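Local coordinates for checkpoint serine/threonine-protein kinase BUB1 (Saccharomyces cerevisiae, PDB 3ESL) that takes part in spindle assembly checkpoint signalling, delaying anaphase until chromosomes are bioriented on the spindle, this chain being its conserved N-terminal, all-helical TPR-like domain, at residues 111-119 against 144-155. Residues are numbered along the deposited sequence; the frame is centred on the assembly and turned at random. Where two conformers were deposited one is given.
Sequences GTKLSLFYE and NNCRPYNRLLRS
Leu114 and Arg147 form a lone beta bridge, followed directly by a cis peptide bond before Pro148, in a TPR-like domain otherwise built of helices. The bridge lies just before the segments 115-119 and 149-155, whose axes run 15° apart in nearly the same direction, with helix 131-143 linking the two. Arg147 N donates to Lys113 O and Ser115 N to Arg147 O, the latter at 2.8 Å. A chi1 of -65° sets Ser115 OG beside its backbone N, where it can donate to Pro148 O at 2.7 Å from above the carbonyl plane. One turn on, Arg151 forms a side-on salt bridge with the Glu119 carboxylate, the two planes nearly coplanar: NE meets the syn lone pair of OE2 at 3.2 Å and NH2 reaches OE1 at 2.8 Å. Ser155 OG adds a bond to OE2 from above the carboxylate plane. A glutamine in place of Glu119 would probably leave the Arg151 guanidinium without this countercharge and disturb the paired grip of NE and NH2. Leu114 CD2 lies over one face of the Arg147 guanidinium, while Leu80 of helix 77-90 packs against Leu114. Tyr118 OH donates in plane to a lone pair of Thr112 O at 2.6 Å and accepts from Asn144 ND2 at 2.9 Å, its ring turned 57° from the amide.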
# COMPACT_ATOMS: atom_id res chain seq x y z
N GLY A 111 2.40 -5.97 -6.29
CA GLY A 111 1.17 -6.51 -5.73
C GLY A 111 0.18 -7.07 -6.74
O GLY A 111 -0.88 -7.55 -6.37
N THR A 112 0.53 -7.02 -8.02
CA THR A 112 -0.44 -7.38 -9.06
C THR A 112 -0.73 -8.88 -9.19
O THR A 112 -1.64 -9.29 -9.92
CB THR A 112 -0.09 -6.75 -10.42
OG1 THR A 112 1.24 -7.11 -10.79
CG2 THR A 112 -0.21 -5.22 -10.34
N LYS A 113 0.02 -9.70 -8.45
CA LYS A 113 -0.29 -11.12 -8.36
C LYS A 113 -0.89 -11.49 -7.00
O LYS A 113 -1.08 -12.68 -6.70
CB LYS A 113 0.96 -11.96 -8.66
CG LYS A 113 1.52 -11.75 -10.06
CD LYS A 113 2.80 -12.58 -10.27
CE LYS A 113 3.46 -12.23 -11.61
NZ LYS A 113 4.57 -13.18 -11.95
N LEU A 114 -1.21 -10.48 -6.19
CA LEU A 114 -1.78 -10.70 -4.85
C LEU A 114 -3.22 -10.20 -4.73
O LEU A 114 -3.50 -9.04 -5.04
CB LEU A 114 -0.91 -10.02 -3.78
CG LEU A 114 0.54 -10.53 -3.72
CD1 LEU A 114 1.33 -9.70 -2.74
CD2 LEU A 114 0.57 -12.03 -3.34
N SER A 115 -4.10 -11.07 -4.23
CA SER A 115 -5.52 -10.72 -4.04
C SER A 115 -5.73 -9.44 -3.23
O SER A 115 -6.62 -8.64 -3.53
CB SER A 115 -6.28 -11.87 -3.37
OG SER A 115 -6.32 -12.99 -4.21
N LEU A 116 -4.93 -9.27 -2.18
CA LEU A 116 -5.04 -8.11 -1.31
C LEU A 116 -4.97 -6.80 -2.09
O LEU A 116 -5.68 -5.85 -1.76
CB LEU A 116 -3.95 -8.15 -0.23
CG LEU A 116 -4.01 -7.02 0.80
CD1 LEU A 116 -5.30 -7.05 1.59
CD2 LEU A 116 -2.80 -7.08 1.71
N PHE A 117 -4.13 -6.76 -3.12
CA PHE A 117 -3.97 -5.54 -3.91
C PHE A 117 -5.31 -5.16 -4.53
O PHE A 117 -5.79 -4.03 -4.39
CB PHE A 117 -2.90 -5.71 -4.99
CG PHE A 117 -2.85 -4.55 -5.97
CD1 PHE A 117 -2.12 -3.41 -5.67
CD2 PHE A 117 -3.56 -4.60 -7.18
CE1 PHE A 117 -2.09 -2.32 -6.57
CE2 PHE A 117 -3.52 -3.53 -8.08
CZ PHE A 117 -2.78 -2.39 -7.78
N TYR A 118 -5.92 -6.13 -5.20
CA TYR A 118 -7.19 -5.88 -5.88
C TYR A 118 -8.32 -5.61 -4.90
O TYR A 118 -9.16 -4.74 -5.16
CB TYR A 118 -7.52 -7.05 -6.81
CG TYR A 118 -6.47 -7.20 -7.87
CD1 TYR A 118 -6.55 -6.49 -9.07
CD2 TYR A 118 -5.38 -8.04 -7.67
CE1 TYR A 118 -5.56 -6.62 -10.04
CE2 TYR A 118 -4.39 -8.18 -8.64
CZ TYR A 118 -4.49 -7.48 -9.81
OH TYR A 118 -3.50 -7.62 -10.76
N GLU A 119 -8.33 -6.33 -3.79
CA GLU A 119 -9.36 -6.10 -2.74
C GLU A 119 -9.33 -4.67 -2.19
O GLU A 119 -10.36 -4.01 -2.09
CB GLU A 119 -9.21 -7.12 -1.60
CG GLU A 119 -9.53 -8.55 -2.04
CD GLU A 119 -9.16 -9.60 -1.01
OE1 GLU A 119 -8.17 -9.41 -0.27
OE2 GLU A 119 -9.85 -10.64 -0.95
N ASN A 144 -5.87 -12.34 -13.56
CA ASN A 144 -4.41 -12.36 -13.40
C ASN A 144 -3.92 -13.49 -12.50
O ASN A 144 -2.73 -13.54 -12.15
CB ASN A 144 -3.93 -11.00 -12.87
CG ASN A 144 -4.01 -9.89 -13.92
OD1 ASN A 144 -4.02 -10.16 -15.13
ND2 ASN A 144 -4.06 -8.64 -13.47
N ASN A 145 -4.83 -14.39 -12.11
CA ASN A 145 -4.52 -15.54 -11.25
C ASN A 145 -3.86 -15.14 -9.92
O ASN A 145 -2.86 -15.73 -9.51
CB ASN A 145 -3.63 -16.56 -11.98
CG ASN A 145 -4.35 -17.24 -13.14
OD1 ASN A 145 -3.77 -17.40 -14.23
ND2 ASN A 145 -5.59 -17.67 -12.92
N CYS A 146 -4.43 -14.12 -9.27
CA CYS A 146 -3.89 -13.63 -7.99
C CYS A 146 -4.19 -14.58 -6.83
O CYS A 146 -5.19 -15.31 -6.85
CB CYS A 146 -4.44 -12.23 -7.69
SG CYS A 146 -6.21 -12.20 -7.41
N ARG A 147 -3.32 -14.57 -5.82
CA ARG A 147 -3.42 -15.47 -4.67
C ARG A 147 -3.61 -14.66 -3.38
O ARG A 147 -3.09 -13.54 -3.30
CB ARG A 147 -2.18 -16.38 -4.59
CG ARG A 147 -0.84 -15.65 -4.37
CD ARG A 147 0.27 -16.61 -3.86
NE ARG A 147 1.28 -15.83 -3.14
CZ ARG A 147 1.14 -15.42 -1.88
NH1 ARG A 147 0.05 -15.75 -1.19
NH2 ARG A 147 2.10 -14.67 -1.31
N PRO A 148 -4.42 -15.16 -2.40
CA PRO A 148 -5.27 -16.36 -2.39
C PRO A 148 -6.52 -16.19 -3.25
O PRO A 148 -7.31 -15.25 -3.05
CB PRO A 148 -5.69 -16.50 -0.92
CG PRO A 148 -5.58 -15.16 -0.35
CD PRO A 148 -4.51 -14.42 -1.12
N TYR A 149 -6.69 -17.10 -4.20
CA TYR A 149 -7.71 -16.97 -5.24
C TYR A 149 -9.14 -17.05 -4.71
O TYR A 149 -9.99 -16.23 -5.08
CB TYR A 149 -7.47 -18.02 -6.32
CG TYR A 149 -8.32 -17.85 -7.55
CD1 TYR A 149 -7.96 -16.92 -8.54
CD2 TYR A 149 -9.47 -18.62 -7.74
CE1 TYR A 149 -8.75 -16.75 -9.68
CE2 TYR A 149 -10.26 -18.46 -8.89
CZ TYR A 149 -9.89 -17.53 -9.85
OH TYR A 149 -10.66 -17.37 -10.98
N ASN A 150 -9.42 -18.04 -3.87
CA ASN A 150 -10.78 -18.24 -3.39
C ASN A 150 -11.31 -17.10 -2.53
O ASN A 150 -12.50 -16.76 -2.59
CB ASN A 150 -10.92 -19.59 -2.66
CG ASN A 150 -10.93 -20.77 -3.62
OD1 ASN A 150 -11.41 -20.67 -4.76
ND2 ASN A 150 -10.40 -21.90 -3.17
N ARG A 151 -10.43 -16.50 -1.74
CA ARG A 151 -10.81 -15.35 -0.93
C ARG A 151 -11.25 -14.19 -1.82
O ARG A 151 -12.22 -13.50 -1.51
CB ARG A 151 -9.66 -14.91 -0.03
CG ARG A 151 -10.11 -13.99 1.10
CD ARG A 151 -8.92 -13.46 1.85
NE ARG A 151 -8.17 -12.50 1.04
CZ ARG A 151 -6.88 -12.24 1.19
NH1 ARG A 151 -6.18 -12.90 2.11
NH2 ARG A 151 -6.29 -11.34 0.42
N LEU A 152 -10.53 -13.99 -2.93
CA LEU A 152 -10.86 -12.94 -3.90
C LEU A 152 -12.27 -13.16 -4.45
O LEU A 152 -13.05 -12.22 -4.57
CB LEU A 152 -9.84 -12.95 -5.05
CG LEU A 152 -9.73 -11.82 -6.08
CD1 LEU A 152 -10.72 -11.98 -7.23
CD2 LEU A 152 -9.81 -10.42 -5.44
N LEU A 153 -12.59 -14.42 -4.76
CA LEU A 153 -13.93 -14.77 -5.26
C LEU A 153 -15.03 -14.47 -4.24
O LEU A 153 -16.12 -14.03 -4.62
CB LEU A 153 -14.00 -16.24 -5.70
CG LEU A 153 -13.11 -16.71 -6.86
CD1 LEU A 153 -13.53 -18.11 -7.29
CD2 LEU A 153 -13.13 -15.77 -8.07
N ARG A 154 -14.75 -14.68 -2.95
CA ARG A 154 -15.70 -14.35 -1.89
C ARG A 154 -15.83 -12.84 -1.71
O ARG A 154 -16.93 -12.34 -1.43
CB ARG A 154 -15.31 -15.01 -0.57
CG ARG A 154 -15.36 -16.54 -0.61
CD ARG A 154 -15.36 -17.15 0.79
NE ARG A 154 -14.10 -16.92 1.50
CZ ARG A 154 -13.00 -17.65 1.34
NH1 ARG A 154 -12.97 -18.67 0.48
NH2 ARG A 154 -11.91 -17.35 2.04
N SER A 155 -14.73 -12.11 -1.88
CA SER A 155 -14.74 -10.64 -1.81
C SER A 155 -15.65 -10.06 -2.88
O SER A 155 -16.41 -9.11 -2.63
CB SER A 155 -13.32 -10.08 -1.96
OG SER A 155 -12.54 -10.35 -0.80
O HOH W 1 -0.37 -15.16 -7.77